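Local coordinates for protein Hcp1 family type VI secretion system effector (PDB 3V4H) that probably serves as a secreted component of the type VI secretion system, belonging to the Hcp family whose hexameric rings form the tube of that machine, at residues F80-I86 / P145-F151. Residues are numbered along the deposited sequence; the frame is centred on the assembly and turned at random. Where two conformers were deposited one is given.
Sequences FCFAHYI and PREEIRF
His84 and Glu147 face each other as a hydrogen-bonded pair of two neighbouring antiparallel strands, the inner strands of one sheet of the Hcp beta-barrel fold. Both side chains leave the same face and run side by side, with ring and carboxylate planes 55° apart. His84 NE2 donates to Glu147 OE2 at 2.8 Å, meeting the oxygen on its anti side and 32° out of the carboxylate plane. Asp87 OD2 is hydrogen-bonded to His84 ND1, and Ser90 OG to Glu147 OE2, so this buried polar pair is tied to the start of helix 90-99. With carboxylates at both nitrogens, the ring is probably protonated and carries a positive charge, which would offset that of the buried Glu147.

The same face turns apolar farther along, as suits the interior. Ile149 sets CB over one face of the Phe82 ring, 4.1 Å from its centroid, while Phe80 CB sits over the Phe151 ring. Phe82 presents CE2 to the edge of that ring, 4.0 Å from Phe151 CE2. With chi1 at 62°, Phe151 CG lies between its backbone N and carbonyl carbon, which swings the ring back over Phe80.

On the other face, small Ala83 and Cys81 lie opposite long charged residues. Arg150, extended from CG to NE, reaches back along its own strand to Glu148, and both NE (2.6 Å) and NH2 (2.8 Å) donate to the single oxygen Glu148 OE1.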
ATOM      1  N   PHE A  80      16.810 -13.613 -13.643  1.00 49.82           N
ATOM      2  CA  PHE A  80      16.497 -14.498 -12.477  1.00 46.44           C
ATOM      3  C   PHE A  80      16.895 -13.680 -11.283  1.00 48.12           C
ATOM      4  O   PHE A  80      17.864 -12.924 -11.366  1.00 48.92           O
ATOM      5  CB  PHE A  80      17.285 -15.813 -12.528  1.00 46.27           C
ATOM      6  CG  PHE A  80      16.823 -16.854 -11.521  1.00 48.50           C
ATOM      7  CD1 PHE A  80      15.727 -17.664 -11.771  1.00 46.45           C
ATOM      8  CD2 PHE A  80      17.497 -17.003 -10.341  1.00 48.80           C
ATOM      9  CE1 PHE A  80      15.354 -18.620 -10.862  1.00 48.34           C
ATOM     10  CE2 PHE A  80      17.112 -17.960  -9.428  1.00 48.64           C
ATOM     11  CZ  PHE A  80      16.027 -18.738  -9.676  1.00 44.90           C
ATOM     12  N   CYS A  81      16.091 -13.796 -10.207  0.50 45.96           N
ATOM     13  CA  CYS A  81      16.220 -13.076  -8.945  0.50 46.68           C
ATOM     14  C   CYS A  81      16.304 -14.095  -7.816  0.50 43.40           C
ATOM     15  O   CYS A  81      15.573 -15.113  -7.843  0.50 41.37           O
ATOM     16  CB  CYS A  81      14.962 -12.216  -8.667  0.50 47.04           C
ATOM     17  SG  CYS A  81      14.825 -10.687  -9.654  0.50 50.80           S
ATOM     18  N   PHE A  82      17.230 -13.877  -6.882  1.00 42.64           N
ATOM     19  CA  PHE A  82      17.215 -14.607  -5.597  1.00 43.54           C
ATOM     20  C   PHE A  82      17.771 -13.743  -4.495  1.00 45.54           C
ATOM     21  O   PHE A  82      18.508 -12.777  -4.765  1.00 45.52           O
ATOM     22  CB  PHE A  82      17.974 -15.934  -5.658  1.00 43.56           C
ATOM     23  CG  PHE A  82      19.444 -15.817  -5.726  1.00 43.83           C
ATOM     24  CD1 PHE A  82      20.215 -15.907  -4.573  1.00 45.78           C
ATOM     25  CD2 PHE A  82      20.094 -15.699  -6.949  1.00 46.28           C
ATOM     26  CE1 PHE A  82      21.603 -15.805  -4.629  1.00 46.00           C
ATOM     27  CE2 PHE A  82      21.467 -15.573  -7.020  1.00 47.85           C
ATOM     28  CZ  PHE A  82      22.228 -15.627  -5.861  1.00 49.43           C
ATOM     29  N   ALA A  83      17.409 -14.134  -3.279  1.00 40.76           N
ATOM     30  CA  ALA A  83      17.841 -13.588  -2.010  1.00 42.62           C
ATOM     31  C   ALA A  83      18.633 -14.618  -1.204  1.00 42.91           C
ATOM     32  O   ALA A  83      18.257 -15.813  -1.130  1.00 45.31           O
ATOM     33  CB  ALA A  83      16.600 -13.198  -1.174  1.00 40.90           C
ATOM     34  N   HIS A  84      19.682 -14.167  -0.524  1.00 45.31           N
ATOM     35  CA  HIS A  84      20.409 -14.987   0.475  1.00 45.56           C
ATOM     36  C   HIS A  84      20.896 -14.100   1.600  1.00 47.92           C
ATOM     37  O   HIS A  84      20.885 -12.888   1.476  1.00 47.86           O
ATOM     38  CB  HIS A  84      21.600 -15.737  -0.196  1.00 45.56           C
ATOM     39  CG  HIS A  84      22.724 -14.828  -0.654  1.00 48.55           C
ATOM     40  ND1 HIS A  84      24.001 -14.987  -0.248  1.00 47.36           N
ATOM     41  CD2 HIS A  84      22.705 -13.677  -1.434  1.00 49.88           C
ATOM     42  CE1 HIS A  84      24.742 -13.987  -0.756  1.00 52.06           C
ATOM     43  NE2 HIS A  84      23.956 -13.204  -1.491  1.00 49.19           N
ATOM     44  N   TYR A  85      21.302 -14.685   2.728  1.00 48.72           N
ATOM     45  CA  TYR A  85      22.016 -13.922   3.736  1.00 49.87           C
ATOM     46  C   TYR A  85      23.353 -13.449   3.206  1.00 51.09           C
ATOM     47  O   TYR A  85      23.943 -14.086   2.314  1.00 47.46           O
ATOM     48  CB  TYR A  85      22.233 -14.777   4.969  1.00 52.01           C
ATOM     49  CG  TYR A  85      20.940 -15.069   5.683  1.00 52.43           C
ATOM     50  CD1 TYR A  85      20.113 -14.031   6.092  1.00 52.45           C
ATOM     51  CD2 TYR A  85      20.539 -16.376   5.922  1.00 54.09           C
ATOM     52  CE1 TYR A  85      18.904 -14.274   6.727  1.00 54.68           C
ATOM     53  CE2 TYR A  85      19.350 -16.641   6.597  1.00 58.59           C
ATOM     54  CZ  TYR A  85      18.534 -15.589   6.988  1.00 56.60           C
ATOM     55  OH  TYR A  85      17.346 -15.851   7.640  1.00 63.10           O
ATOM     56  N   ILE A  86      23.839 -12.334   3.744  1.00 51.87           N
ATOM     57  CA  ILE A  86      25.158 -11.834   3.339  1.00 53.75           C
ATOM     58  C   ILE A  86      26.133 -12.883   3.815  1.00 55.71           C
ATOM     59  O   ILE A  86      26.052 -13.349   4.951  1.00 56.19           O
ATOM     60  CB  ILE A  86      25.461 -10.410   3.820  1.00 55.23           C
ATOM     61  CG1 ILE A  86      24.568  -9.430   3.016  1.00 54.76           C
ATOM     62  CG2 ILE A  86      26.956 -10.042   3.620  1.00 57.59           C
ATOM     63  CD1 ILE A  86      24.554  -8.025   3.582  1.00 59.22           C
ATOM     64  N   PRO A 145      21.648  -9.616   7.914  1.00 64.83           N
ATOM     65  CA  PRO A 145      21.239  -8.881   6.745  1.00 56.88           C
ATOM     66  C   PRO A 145      21.166  -9.768   5.522  1.00 52.51           C
ATOM     67  O   PRO A 145      21.733 -10.854   5.485  1.00 51.14           O
ATOM     68  CB  PRO A 145      22.365  -7.860   6.580  1.00 60.15           C
ATOM     69  CG  PRO A 145      23.531  -8.518   7.229  1.00 64.16           C
ATOM     70  CD  PRO A 145      22.899  -9.077   8.456  1.00 65.38           C
ATOM     71  N   ARG A 146      20.455  -9.325   4.507  1.00 49.54           N
ATOM     72  CA  ARG A 146      20.304 -10.173   3.355  1.00 54.39           C
ATOM     73  C   ARG A 146      20.496  -9.373   2.112  1.00 50.91           C
ATOM     74  O   ARG A 146      20.549  -8.166   2.164  1.00 55.14           O
ATOM     75  CB  ARG A 146      18.949 -10.822   3.357  1.00 59.83           C
ATOM     76  CG  ARG A 146      17.779  -9.892   3.222  1.00 64.02           C
ATOM     77  CD  ARG A 146      16.519 -10.735   3.323  1.00 70.71           C
ATOM     78  NE  ARG A 146      16.312 -11.233   4.682  1.00 78.07           N
ATOM     79  CZ  ARG A 146      15.459 -12.207   5.020  1.00 90.37           C
ATOM     80  NH1 ARG A 146      14.736 -12.838   4.089  1.00 89.51           N
ATOM     81  NH2 ARG A 146      15.329 -12.565   6.302  1.00 93.12           N
ATOM     82  N   GLU A 147      20.547 -10.057   0.995  1.00 49.49           N
ATOM     83  CA  GLU A 147      20.877  -9.440  -0.247  1.00 49.60           C
ATOM     84  C   GLU A 147      20.105 -10.145  -1.395  1.00 48.72           C
ATOM     85  O   GLU A 147      19.944 -11.350  -1.413  1.00 48.15           O
ATOM     86  CB  GLU A 147      22.400  -9.618  -0.372  1.00 51.34           C
ATOM     87  CG  GLU A 147      23.025  -9.436  -1.701  1.00 53.68           C
ATOM     88  CD  GLU A 147      24.561  -9.579  -1.604  1.00 59.85           C
ATOM     89  OE1 GLU A 147      25.194  -8.602  -1.147  1.00 58.79           O
ATOM     90  OE2 GLU A 147      25.108 -10.668  -1.961  1.00 61.90           O
ATOM     91  N   GLU A 148      19.562  -9.351  -2.279  1.00 48.84           N
ATOM     92  CA  GLU A 148      18.896  -9.817  -3.432  1.00 52.07           C
ATOM     93  C   GLU A 148      19.875  -9.680  -4.594  1.00 54.12           C
ATOM     94  O   GLU A 148      20.547  -8.643  -4.753  1.00 56.35           O
ATOM     95  CB  GLU A 148      17.642  -8.998  -3.681  1.00 54.77           C
ATOM     96  CG  GLU A 148      17.150  -9.129  -5.104  1.00 61.19           C
ATOM     97  CD  GLU A 148      15.880  -8.365  -5.382  1.00 69.05           C
ATOM     98  OE1 GLU A 148      15.862  -7.730  -6.483  1.00 67.38           O
ATOM     99  OE2 GLU A 148      14.928  -8.421  -4.519  1.00 65.68           O
ATOM    100  N   ILE A 149      19.922 -10.728  -5.413  1.00 53.08           N
ATOM    101  CA  ILE A 149      20.763 -10.800  -6.613  1.00 52.73           C
ATOM    102  C   ILE A 149      19.840 -11.122  -7.793  1.00 53.72           C
ATOM    103  O   ILE A 149      18.938 -11.987  -7.659  1.00 47.65           O
ATOM    104  CB  ILE A 149      21.875 -11.839  -6.422  1.00 55.63           C
ATOM    105  CG1 ILE A 149      22.911 -11.281  -5.439  1.00 61.42           C
ATOM    106  CG2 ILE A 149      22.549 -12.166  -7.755  1.00 55.64           C
ATOM    107  CD1 ILE A 149      23.461 -12.316  -4.495  1.00 68.24           C
ATOM    108  N   ARG A 150      19.975 -10.313  -8.848  1.00 47.79           N
ATOM    109  CA  ARG A 150      19.407 -10.545 -10.161  1.00 53.66           C
ATOM    110  C   ARG A 150      20.499 -10.796 -11.185  1.00 51.24           C
ATOM    111  O   ARG A 150      21.578 -10.215 -11.080  1.00 54.67           O
ATOM    112  CB  ARG A 150      18.663  -9.319 -10.629  1.00 55.28           C
ATOM    113  CG  ARG A 150      17.662  -8.896  -9.598  1.00 59.76           C
ATOM    114  CD  ARG A 150      16.631  -7.948 -10.138  1.00 66.91           C
ATOM    115  NE  ARG A 150      15.723  -7.582  -9.054  1.00 75.15           N
ATOM    116  CZ  ARG A 150      14.699  -6.753  -9.186  1.00 79.60           C
ATOM    117  NH1 ARG A 150      14.434  -6.188 -10.361  1.00 82.18           N
ATOM    118  NH2 ARG A 150      13.937  -6.492  -8.132  1.00 82.50           N
ATOM    119  N   PHE A 151      20.235 -11.656 -12.161  1.00 51.24           N
ATOM    120  CA  PHE A 151      21.241 -11.936 -13.210  1.00 54.21           C
ATOM    121  C   PHE A 151      20.683 -12.218 -14.592  1.00 53.80           C
ATOM    122  O   PHE A 151      19.538 -12.665 -14.755  1.00 55.03           O
ATOM    123  CB  PHE A 151      22.236 -13.029 -12.781  1.00 53.65           C
ATOM    124  CG  PHE A 151      21.628 -14.401 -12.494  1.00 51.38           C
ATOM    125  CD1 PHE A 151      21.269 -15.254 -13.514  1.00 52.51           C
ATOM    126  CD2 PHE A 151      21.533 -14.864 -11.205  1.00 50.41           C
ATOM    127  CE1 PHE A 151      20.794 -16.527 -13.255  1.00 48.74           C
ATOM    128  CE2 PHE A 151      21.044 -16.135 -10.928  1.00 49.45           C
ATOM    129  CZ  PHE A 151      20.694 -16.970 -11.966  1.00 50.02           C
TER